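Local coordinates for restriction endonuclease UbaLAI (PDB 5O63), which is a Type IIE restriction enzyme that cleaves DNA, seen here as its N-terminal B3 domain bound to cognate DNA, at residues 2-5 and 6-9; 67-71 and 72-76; 82-85 and 86-89. All blocks are in the same frame, centred on the assembly; numbering follows the deposited sequence.

In the fold
Contacts 2 and 3 both use strand 75-84, whereas contact 1 lies on helix 3-14, its charged side chains on the outer surface and its apolar ones against the sheet. Contact 2 turns the chain from strand 62-70 into strand 75-84; hydrogen bonds hold a buried aspartate to the turn, and an aromatic pair joins buried Phe69 to exposed His76. Its Phe69 and Ser71 touch helix 3-14, and its nearest atoms lie about 5 Å from those of contact 1. Contact 3 lies at the far end of strand 75-84, with centres about 26 Å from contact 2 and 34 Å from contact 1. It alone touches the DNA, offering tyrosines, a lysine, an arginine and a glutamate to phosphates and bases.

Contact 1: residues 2-5 and 6-9; sequences NELI and KYAK
Glu3 and Lys6 run alongside each other and their ends meet in a salt bridge, with NZ of Lys6 3.1 Å from OE1 of Glu3. The same ammonium is 3.2 Å from OE2 of Glu3, so it straddles the carboxylate, though both hydrogen bonds are weak. A bend at chi2 (-65°) brings the short glutamate chain round to the lysine. A little further along the helix, Ile5 and Lys9 make an apolar pair, the CG2 branch of Ile5 lying 3.6 Å from the aliphatic CD of Lys9. Beneath these pairs is the backbone: N of Lys6, Tyr7, Ala8 and Lys9 bond to O of Asn2, Glu3, Leu4 and Ile5, with Ala8 N 2.9 Å from Leu4 O. Asn2 secures the start of the helix, its OD1 accepting from Ile5 N at 3.0 Å, the donor standing above the amide plane, and weakly from Leu4 N. On the inner side Leu4 touches Ile160 and the engineered Met24, Ala8 meets Leu112, and Tyr7 packs on Leu139 and Leu142 while its OH bonds to Asp126. The whole is an amphipathic helical N-terminus opened by an Asx motif.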
# COMPACT_ATOMS: atom_id res chain seq x y z
N ASN A 2 -8.28 11.90 -16.19
CA ASN A 2 -7.42 11.90 -15.01
C ASN A 2 -6.77 10.51 -14.90
O ASN A 2 -7.45 9.50 -14.73
CB ASN A 2 -8.23 12.27 -13.74
CG ASN A 2 -7.45 12.02 -12.40
OD1 ASN A 2 -6.50 11.25 -12.32
ND2 ASN A 2 -7.89 12.69 -11.33
N GLU A 3 -5.45 10.45 -14.95
CA GLU A 3 -4.81 9.15 -15.06
C GLU A 3 -4.86 8.37 -13.73
O GLU A 3 -4.96 7.14 -13.72
CB GLU A 3 -3.38 9.30 -15.59
CG GLU A 3 -3.31 9.93 -17.01
CD GLU A 3 -3.95 9.06 -18.10
OE1 GLU A 3 -4.34 9.60 -19.18
OE2 GLU A 3 -4.06 7.83 -17.88
N LEU A 4 -4.84 9.07 -12.59
CA LEU A 4 -4.96 8.41 -11.29
C LEU A 4 -6.37 7.81 -11.10
O LEU A 4 -6.53 6.66 -10.64
CB LEU A 4 -4.61 9.40 -10.17
CG LEU A 4 -4.87 8.93 -8.75
CD1 LEU A 4 -3.96 7.67 -8.46
CD2 LEU A 4 -4.60 10.08 -7.80
N ILE A 5 -7.42 8.54 -11.48
CA ILE A 5 -8.77 7.99 -11.34
C ILE A 5 -8.96 6.79 -12.23
O ILE A 5 -9.60 5.80 -11.82
CB ILE A 5 -9.89 9.01 -11.71
CG1 ILE A 5 -9.90 10.19 -10.75
CG2 ILE A 5 -11.25 8.30 -11.66
CD1 ILE A 5 -10.80 11.34 -11.25
N LYS A 6 -8.42 6.85 -13.45
CA LYS A 6 -8.53 5.69 -14.35
C LYS A 6 -7.87 4.49 -13.74
O LYS A 6 -8.43 3.38 -13.79
CB LYS A 6 -7.94 5.95 -15.74
CG LYS A 6 -8.79 6.94 -16.55
CD LYS A 6 -7.95 7.71 -17.55
CE LYS A 6 -7.43 6.79 -18.63
NZ LYS A 6 -6.68 7.55 -19.67
N TYR A 7 -6.65 4.68 -13.23
CA TYR A 7 -6.01 3.59 -12.51
C TYR A 7 -6.82 2.99 -11.36
O TYR A 7 -6.96 1.78 -11.24
CB TYR A 7 -4.65 4.15 -11.97
CG TYR A 7 -3.98 3.19 -11.04
CD1 TYR A 7 -3.24 2.13 -11.52
CD2 TYR A 7 -4.08 3.34 -9.64
CE1 TYR A 7 -2.56 1.22 -10.62
CE2 TYR A 7 -3.47 2.46 -8.77
CZ TYR A 7 -2.71 1.41 -9.28
OH TYR A 7 -2.11 0.57 -8.37
N ALA A 8 -7.30 3.85 -10.47
CA ALA A 8 -8.09 3.36 -9.34
C ALA A 8 -9.33 2.63 -9.79
O ALA A 8 -9.66 1.56 -9.23
CB ALA A 8 -8.48 4.55 -8.40
N LYS A 9 -10.04 3.16 -10.79
CA LYS A 9 -11.23 2.50 -11.26
C LYS A 9 -10.89 1.13 -11.86
O LYS A 9 -11.61 0.15 -11.66
CB LYS A 9 -11.98 3.41 -12.29
CG LYS A 9 -12.63 4.60 -11.60
CD LYS A 9 -13.45 5.53 -12.55
CE LYS A 9 -14.65 4.87 -13.07
NZ LYS A 9 -14.30 4.00 -14.22

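Contact 2: residues 67-71 and 72-76; sequences PAFDS and LSKTH
OD1 of Asp70 is gripped from the turn that follows it: Ser73 N donates to it at 2.8 Å, almost straight (165°), and Ser73 OG lies 3.0 Å from the same oxygen. That hydroxyl is also hydrogen-bonded to Thr75 OG1, so its proton cannot be assigned to one partner. At chi1 -179° the aspartate CG stands opposite the backbone N, and this torsion carries OD1 to Ser73 N. A further polar link is doubtful: in one of its two conformers, Lys74 NZ reaches Ser71 OG at 2.9 Å, with a weak bond to Ser14 of helix 3-14. The strands part at a G1 beta bulge, in which Lys74 and Thr75 both face Asp70; Lys74 accordingly adopts positive phi and psi. Asp70 N bonds to Thr75 O at 3.0 Å, whereas the return bond from Thr75 N to Asp70 O is weak. Phe69 and His76, the next pair, form a T-shaped stack: the CD1 edge of Phe69 points at the imidazole face, 3.4 Å above its plane, with the ring planes at 66°. The far end of the phenyl ring reaches Lys74, CZ lying 3.5 Å from CA, and the ring also touches Ser14 and Ala15. An alanine in place of Phe69 would probably leave the imidazole face without its aromatic partner and open a gap beside the Lys74 backbone. Outside the turn, backbone hydrogen bonds join Phe69 to Tyr123 and Phe125 of strand 121-128. The chemistry thus implies a hairpin end fixed by division of labour: a buried aspartate would offset its charge, at least in part, through N-H and possibly hydroxyl donors, while a single T-shaped pair joins the side chains of Phe69 and His76.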
# COMPACT_ATOMS: atom_id res chain seq x y z
N PRO A 67 -8.21 -7.87 4.95
CA PRO A 67 -8.21 -8.44 3.61
C PRO A 67 -7.80 -7.37 2.61
O PRO A 67 -8.12 -6.19 2.81
CB PRO A 67 -9.68 -8.89 3.41
CG PRO A 67 -10.43 -8.07 4.33
CD PRO A 67 -9.57 -7.65 5.48
N ALA A 68 -7.09 -7.74 1.55
CA ALA A 68 -6.69 -6.76 0.54
C ALA A 68 -6.60 -7.48 -0.76
O ALA A 68 -6.13 -8.64 -0.81
CB ALA A 68 -5.32 -6.12 0.87
N PHE A 69 -7.08 -6.85 -1.82
CA PHE A 69 -6.99 -7.43 -3.15
C PHE A 69 -5.63 -7.14 -3.73
O PHE A 69 -5.23 -5.98 -3.88
CB PHE A 69 -8.10 -6.89 -4.04
CG PHE A 69 -8.12 -7.52 -5.37
CD1 PHE A 69 -8.72 -8.79 -5.57
CD2 PHE A 69 -7.57 -6.88 -6.44
CE1 PHE A 69 -8.78 -9.34 -6.83
CE2 PHE A 69 -7.65 -7.44 -7.72
CZ PHE A 69 -8.24 -8.69 -7.91
N ASP A 70 -4.87 -8.19 -4.03
CA ASP A 70 -3.53 -8.04 -4.57
C ASP A 70 -3.59 -7.91 -6.06
O ASP A 70 -3.99 -8.83 -6.77
CB ASP A 70 -2.67 -9.26 -4.19
CG ASP A 70 -1.29 -9.13 -4.70
OD1 ASP A 70 -1.02 -9.42 -5.86
OD2 ASP A 70 -0.43 -8.72 -3.91
N SER A 71 -3.26 -6.72 -6.57
CA SER A 71 -3.42 -6.46 -7.97
C SER A 71 -2.49 -7.30 -8.83
O SER A 71 -2.85 -7.66 -9.92
CB SER A 71 -3.16 -4.95 -8.23
OG SER A 71 -3.25 -4.62 -9.63
N LEU A 72 -1.30 -7.60 -8.35
CA LEU A 72 -0.35 -8.30 -9.21
C LEU A 72 -0.85 -9.75 -9.47
O LEU A 72 -0.82 -10.21 -10.62
CB LEU A 72 1.05 -8.34 -8.60
CG LEU A 72 1.80 -7.01 -8.67
CD1 LEU A 72 3.15 -7.24 -7.95
CD2 LEU A 72 1.97 -6.74 -10.13
N SER A 73 -1.37 -10.38 -8.42
CA SER A 73 -1.94 -11.74 -8.56
C SER A 73 -3.41 -11.81 -8.93
O SER A 73 -3.93 -12.90 -9.24
CB SER A 73 -1.71 -12.50 -7.25
OG SER A 73 -2.50 -11.98 -6.16
N LYS A 74 -4.09 -10.66 -8.96
CA LYS A 74 -5.54 -10.57 -9.10
C LYS A 74 -6.24 -11.59 -8.20
O LYS A 74 -7.19 -12.26 -8.65
CB LYS A 74 -5.98 -10.73 -10.57
CG LYS A 74 -5.46 -9.62 -11.54
CD LYS A 74 -5.78 -8.21 -11.03
CE LYS A 74 -5.35 -7.10 -12.02
NZ LYS A 74 -5.23 -5.71 -11.40
N THR A 75 -5.79 -11.72 -6.94
CA THR A 75 -6.52 -12.54 -5.93
C THR A 75 -6.68 -11.84 -4.58
O THR A 75 -5.86 -10.98 -4.22
CB THR A 75 -5.80 -13.90 -5.66
OG1 THR A 75 -4.44 -13.63 -5.39
CG2 THR A 75 -5.89 -14.77 -6.87
N HIS A 76 -7.72 -12.21 -3.84
CA HIS A 76 -7.86 -11.65 -2.50
C HIS A 76 -6.84 -12.27 -1.57
O HIS A 76 -6.63 -13.49 -1.61
CB HIS A 76 -9.27 -11.87 -2.01
CG HIS A 76 -10.24 -10.94 -2.68
ND1 HIS A 76 -11.17 -11.35 -3.61
CD2 HIS A 76 -10.35 -9.59 -2.61
CE1 HIS A 76 -11.86 -10.31 -4.03
NE2 HIS A 76 -11.37 -9.22 -3.45

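Contact 3: residues 82-85 and 86-89; sequences KYYE and RYPE. With nucleotides of chain C.
A cis peptide bond before Pro88 brings the chain back beneath Tyr84, whose backbone O receives Glu89 N at 3.1 Å and is approached by Pro88 CA in a CA-H...O contact. The loop ends a beta hairpin in a B3 DNA-binding domain, with a type I turn from Tyr84 to Tyr87 and Tyr84 and Glu89 as an antiparallel hydrogen-bonded pair; Tyr84 N donates to Glu89 O at 2.9 Å. Tyr83 lies alongside Pro88 on the side away from the DNA, and its OH bonds to Pro58 O.

The hairpin carries five side chains to the DNA. Tyr84 offers a ring face to the thymine of DT5 of chain C, whose methyl C7 sits over the ring centre, 3.4 Å above the plane, in a CH-pi contact. Tyr84 OH bonds to OP2 of DC4 of chain C, to which Lys82 NZ bonds weakly, its salt bridge being with another phosphate of the DNA. Tyr87 is sandwiched between Arg86 CG over one face and Glu89 CD over the other, and its CD2 edge rests 3.7 Å from Tyr84 CB. Held flat, with CG opposite the carbonyl carbon (chi1 -60°), it aims its hydroxyl at a base. The Arg86 guanidinium turns a face to N7 of DG6 of chain C, while its NH1 bonds to N7 of another guanine; Glu89 OE1 accepts from a cytosine N4, and its OE2 pairs with Arg91. These base contacts are consistent with sequence reading, most directly where Tyr87 OH donates to O6 of DG6 of chain C at 2.6 Å.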
# COMPACT_ATOMS: atom_id res chain seq x y z
N LYS A 82 1.02 -4.84 11.83
CA LYS A 82 1.76 -5.15 13.05
C LYS A 82 2.05 -3.93 13.89
O LYS A 82 2.48 -2.91 13.33
CB LYS A 82 3.09 -5.85 12.71
CG LYS A 82 2.99 -6.95 11.64
CD LYS A 82 2.23 -8.22 12.16
CE LYS A 82 3.00 -8.86 13.27
NZ LYS A 82 2.25 -10.10 13.66
N TYR A 83 1.84 -4.01 15.19
CA TYR A 83 2.33 -2.97 16.14
C TYR A 83 3.47 -3.59 16.96
O TYR A 83 3.27 -4.62 17.60
CB TYR A 83 1.22 -2.52 17.07
CG TYR A 83 1.71 -1.71 18.22
CD1 TYR A 83 2.17 -0.42 18.05
CD2 TYR A 83 1.71 -2.24 19.53
CE1 TYR A 83 2.59 0.34 19.13
CE2 TYR A 83 2.16 -1.49 20.62
CZ TYR A 83 2.60 -0.20 20.41
OH TYR A 83 3.06 0.55 21.46
N TYR A 84 4.64 -2.97 16.93
CA TYR A 84 5.75 -3.45 17.71
C TYR A 84 6.13 -2.40 18.75
O TYR A 84 6.57 -1.28 18.42
CB TYR A 84 6.94 -3.77 16.82
CG TYR A 84 6.76 -5.09 16.08
CD1 TYR A 84 6.67 -6.30 16.78
CD2 TYR A 84 6.72 -5.14 14.68
CE1 TYR A 84 6.52 -7.50 16.11
CE2 TYR A 84 6.60 -6.39 13.98
CZ TYR A 84 6.49 -7.55 14.73
OH TYR A 84 6.35 -8.78 14.12
N GLU A 85 5.95 -2.80 20.01
CA GLU A 85 5.98 -1.83 21.10
C GLU A 85 7.33 -1.28 21.38
O GLU A 85 7.45 -0.14 21.91
CB GLU A 85 5.42 -2.45 22.38
CG GLU A 85 6.18 -3.70 22.84
CD GLU A 85 7.50 -3.43 23.59
OE1 GLU A 85 7.73 -2.31 24.12
OE2 GLU A 85 8.32 -4.40 23.61
N ARG A 86 8.38 -2.00 21.01
CA ARG A 86 9.73 -1.53 21.44
C ARG A 86 10.15 -0.24 20.75
O ARG A 86 11.01 0.49 21.29
CB ARG A 86 10.79 -2.62 21.21
CG ARG A 86 11.23 -2.74 19.75
CD ARG A 86 12.50 -3.59 19.49
NE ARG A 86 13.68 -3.25 20.28
CZ ARG A 86 14.62 -2.38 19.90
NH1 ARG A 86 14.47 -1.72 18.74
NH2 ARG A 86 15.69 -2.20 20.67
N TYR A 87 9.55 0.08 19.60
CA TYR A 87 10.05 1.23 18.83
C TYR A 87 9.49 2.56 19.36
O TYR A 87 10.28 3.42 19.82
CB TYR A 87 9.77 1.02 17.34
CG TYR A 87 10.49 -0.26 16.84
CD1 TYR A 87 11.84 -0.22 16.50
CD2 TYR A 87 9.82 -1.52 16.76
CE1 TYR A 87 12.53 -1.35 16.09
CE2 TYR A 87 10.51 -2.66 16.31
CZ TYR A 87 11.87 -2.58 16.01
OH TYR A 87 12.57 -3.69 15.59
N PRO A 88 8.15 2.76 19.35
CA PRO A 88 7.02 1.91 18.88
C PRO A 88 6.75 2.18 17.42
O PRO A 88 6.95 3.32 16.98
CB PRO A 88 5.85 2.40 19.71
CG PRO A 88 6.17 3.89 19.95
CD PRO A 88 7.68 4.03 19.95
N GLU A 89 6.29 1.22 16.65
CA GLU A 89 6.06 1.50 15.23
C GLU A 89 5.10 0.44 14.67
O GLU A 89 4.78 -0.53 15.38
CB GLU A 89 7.38 1.50 14.43
CG GLU A 89 7.94 0.06 14.21
CD GLU A 89 9.32 0.09 13.53
OE1 GLU A 89 10.05 1.14 13.64
OE2 GLU A 89 9.62 -0.93 12.90
P DG C 6 16.02 -7.71 22.72
OP1 DG C 6 16.22 -9.13 23.14
OP2 DG C 6 15.28 -6.73 23.57
O5' DG C 6 17.47 -7.11 22.44
C5' DG C 6 17.58 -5.80 21.94
C4' DG C 6 18.73 -5.72 20.98
O4' DG C 6 18.38 -6.39 19.73
C3' DG C 6 19.13 -4.29 20.60
O3' DG C 6 20.07 -3.82 21.53
C2' DG C 6 19.76 -4.52 19.23
C1' DG C 6 18.83 -5.59 18.66
N9 DG C 6 17.66 -5.03 17.99
C8 DG C 6 16.33 -5.14 18.37
N7 DG C 6 15.50 -4.56 17.51
C5 DG C 6 16.35 -4.08 16.51
C6 DG C 6 16.05 -3.34 15.34
O6 DG C 6 14.94 -3.02 14.91
N1 DG C 6 17.20 -3.02 14.61
C2 DG C 6 18.51 -3.35 15.01
N2 DG C 6 19.50 -2.95 14.18
N3 DG C 6 18.80 -4.04 16.11
C4 DG C 6 17.68 -4.35 16.83
P DT C 5 9.76 -9.46 20.96
OP1 DT C 5 9.85 -10.14 22.29
OP2 DT C 5 8.86 -8.36 20.64
O5' DT C 5 11.25 -8.93 20.59
C5' DT C 5 12.34 -9.78 20.91
C4' DT C 5 13.67 -9.17 20.47
O4' DT C 5 13.66 -9.08 19.00
C3' DT C 5 14.00 -7.79 21.01
O3' DT C 5 15.39 -7.72 21.23
C2' DT C 5 13.65 -6.88 19.81
C1' DT C 5 14.09 -7.80 18.66
N1 DT C 5 13.50 -7.45 17.40
C2 DT C 5 14.32 -7.32 16.29
O2 DT C 5 15.50 -7.54 16.33
N3 DT C 5 13.70 -6.91 15.14
C4 DT C 5 12.37 -6.63 14.98
O4 DT C 5 11.92 -6.26 13.92
C5 DT C 5 11.53 -6.82 16.18
C7 DT C 5 10.04 -6.54 16.11
C6 DT C 5 12.13 -7.22 17.31
P DC C 4 5.37 -11.57 16.35
OP1 DC C 4 4.41 -11.92 17.48
OP2 DC C 4 5.03 -10.41 15.44
O5' DC C 4 6.81 -11.23 16.90
C5' DC C 4 7.39 -12.19 17.81
C4' DC C 4 8.85 -11.88 18.05
O4' DC C 4 9.55 -11.99 16.80
C3' DC C 4 9.15 -10.49 18.62
O3' DC C 4 9.48 -10.68 19.95
C2' DC C 4 10.39 -10.07 17.89
C1' DC C 4 10.61 -11.09 16.81
N1 DC C 4 10.68 -10.43 15.49
C2 DC C 4 11.96 -10.13 14.99
O2 DC C 4 12.96 -10.45 15.68
N3 DC C 4 12.06 -9.56 13.77
C4 DC C 4 10.96 -9.19 13.10
N4 DC C 4 11.14 -8.55 11.94
C5 DC C 4 9.63 -9.49 13.59
C6 DC C 4 9.55 -10.08 14.81